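Local structure of type III effector HopA1 (Pseudomonas syringae pv. tomato str. DC3000, 4RSX) at residues I223-R228 with K239-A244. The protein is a type III secreted effector of a plant-pathogenic bacterium, presumably acting inside the host cell after delivery, with a molecular activity that remains undefined. Numbering follows the deposited sequence.
Sequences ISDALR and KLSLSA
The helical segments 223-228 and 239-244 cross steeply and come closest at Ala226 and Ser241, CA to CA 5.4 Å. So near an approach is possible because small side chains meet here: Ala226 CB lies 3.9 Å from Ser241 CB, and only 107 Å² is buried between the segments. Ser241 points its CB at the facing helix. The hydroxyl, carried trans to the backbone N by chi1 of 176°, reaches across to the neighbouring backbone, where it hydrogen-bonds the carbonyl oxygen of Val222, one residue before 223-228. This bond ties a buried hydroxyl on one helix to the backbone of the other. The same OG also sits 3.3 Å from Asp225 CB, against the methylene. The arrangement is two consecutive helices, 215-228 and 234-245, joined by a short loop, in the mainly helical part of the chain, where helices 2-19 and 26-35 also pack on it: Ile223 rests on Phe11 and Trp14, and Leu242 also meets Phe11. Asp225 turns its carboxylate to two partners. OD1 forms a salt bridge with Arg228 in the next turn, at 2.8 Å from NH1, although the N-H...O angle of 127° is far from straight and the hydrogen bond is weak. OD2 accepts from Asn245 ND2, a second polar link between the helices. A third runs from Arg237 NH2 to the carbonyl oxygen of Ala226.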
loop_
_atom_site.group_PDB
_atom_site.type_symbol
_atom_site.label_atom_id
_atom_site.label_comp_id
_atom_site.label_asym_id
_atom_site.label_seq_id
_atom_site.Cartn_x
_atom_site.Cartn_y
_atom_site.Cartn_z
ATOM N N ILE A 223 10.898 -6.370 -13.830
ATOM C CA ILE A 223 10.494 -6.584 -15.217
ATOM C C ILE A 223 11.531 -6.017 -16.192
ATOM O O ILE A 223 11.872 -6.668 -17.183
ATOM C CB ILE A 223 9.113 -5.951 -15.508
ATOM C CG1 ILE A 223 8.010 -6.692 -14.746
ATOM C CG2 ILE A 223 8.809 -5.974 -17.010
ATOM C CD1 ILE A 223 6.670 -5.976 -14.777
ATOM N N SER A 224 12.021 -4.807 -15.915
ATOM C CA SER A 224 13.086 -4.202 -16.722
ATOM C C SER A 224 14.273 -5.138 -16.840
ATOM O O SER A 224 14.814 -5.340 -17.931
ATOM C CB SER A 224 13.578 -2.896 -16.096
ATOM O OG SER A 224 12.545 -1.943 -16.073
ATOM N N ASP A 225 14.691 -5.689 -15.707
ATOM C CA ASP A 225 15.805 -6.623 -15.703
ATOM C C ASP A 225 15.527 -7.822 -16.602
ATOM O O ASP A 225 16.355 -8.175 -17.438
ATOM C CB ASP A 225 16.118 -7.097 -14.280
ATOM C CG ASP A 225 16.733 -6.006 -13.423
ATOM O OD1 ASP A 225 17.253 -5.010 -13.991
ATOM O OD2 ASP A 225 16.698 -6.153 -12.179
ATOM N N ALA A 226 14.362 -8.444 -16.432
ATOM C CA ALA A 226 13.992 -9.601 -17.251
ATOM C C ALA A 226 14.083 -9.257 -18.741
ATOM O O ALA A 226 14.602 -10.042 -19.526
ATOM C CB ALA A 226 12.588 -10.089 -16.894
ATOM N N LEU A 227 13.604 -8.069 -19.107
ATOM C CA LEU A 227 13.656 -7.601 -20.497
ATOM C C LEU A 227 15.091 -7.446 -21.008
ATOM O O LEU A 227 15.350 -7.582 -22.204
ATOM C CB LEU A 227 12.911 -6.271 -20.640
ATOM C CG LEU A 227 11.401 -6.362 -20.469
ATOM C CD1 LEU A 227 10.747 -4.981 -20.437
ATOM C CD2 LEU A 227 10.812 -7.227 -21.580
ATOM N N ARG A 228 16.016 -7.168 -20.093
ATOM C CA ARG A 228 17.410 -6.909 -20.451
ATOM C C ARG A 228 18.181 -8.220 -20.597
ATOM O O ARG A 228 19.182 -8.278 -21.309
ATOM C CB ARG A 228 18.063 -5.997 -19.401
ATOM C CG ARG A 228 19.535 -5.658 -19.647
ATOM C CD ARG A 228 20.159 -4.929 -18.448
ATOM N NE ARG A 228 19.297 -3.846 -17.971
ATOM C CZ ARG A 228 18.905 -3.687 -16.705
ATOM N NH1 ARG A 228 19.318 -4.535 -15.756
ATOM N NH2 ARG A 228 18.103 -2.669 -16.388
ATOM N N LYS A 239 11.120 -15.088 -13.857
ATOM C CA LYS A 239 11.376 -15.872 -12.659
ATOM C C LYS A 239 12.809 -15.711 -12.178
ATOM O O LYS A 239 13.059 -15.598 -10.976
ATOM C CB LYS A 239 11.058 -17.346 -12.912
ATOM C CG LYS A 239 9.574 -17.591 -13.165
ATOM C CD LYS A 239 9.234 -19.083 -13.101
ATOM C CE LYS A 239 7.730 -19.310 -13.237
ATOM N NZ LYS A 239 7.008 -19.066 -11.967
ATOM N N LEU A 240 13.754 -15.696 -13.111
ATOM C CA LEU A 240 15.157 -15.492 -12.752
ATOM C C LEU A 240 15.369 -14.085 -12.210
ATOM O O LEU A 240 16.076 -13.897 -11.231
ATOM C CB LEU A 240 16.055 -15.695 -13.964
ATOM C CG LEU A 240 17.378 -16.423 -13.762
ATOM C CD1 LEU A 240 18.263 -15.695 -12.756
ATOM C CD2 LEU A 240 17.129 -17.877 -13.339
ATOM N N SER A 241 14.763 -13.094 -12.859
ATOM C CA SER A 241 14.860 -11.715 -12.393
ATOM C C SER A 241 14.236 -11.538 -11.009
ATOM O O SER A 241 14.769 -10.780 -10.182
ATOM C CB SER A 241 14.231 -10.755 -13.398
ATOM O OG SER A 241 14.239 -9.419 -12.900
ATOM N N LEU A 242 13.129 -12.234 -10.744
ATOM C CA LEU A 242 12.560 -12.224 -9.402
ATOM C C LEU A 242 13.553 -12.784 -8.369
ATOM O O LEU A 242 13.867 -12.112 -7.373
ATOM C CB LEU A 242 11.232 -12.971 -9.350
ATOM C CG LEU A 242 10.012 -12.266 -9.952
ATOM C CD1 LEU A 242 8.859 -13.244 -10.094
ATOM C CD2 LEU A 242 9.583 -11.095 -9.094
ATOM N N SER A 243 14.049 -13.998 -8.606
ATOM C CA SER A 243 15.015 -14.605 -7.705
ATOM C C SER A 243 16.232 -13.712 -7.522
ATOM O O SER A 243 16.637 -13.466 -6.390
ATOM C CB SER A 243 15.469 -15.975 -8.210
ATOM O OG SER A 243 14.425 -16.912 -8.069
ATOM N N ALA A 244 16.803 -13.227 -8.627
ATOM C CA ALA A 244 18.046 -12.451 -8.568
ATOM C C ALA A 244 17.857 -11.130 -7.814
ATOM O O ALA A 244 18.823 -10.528 -7.312
ATOM C CB ALA A 244 18.588 -12.193 -9.977
#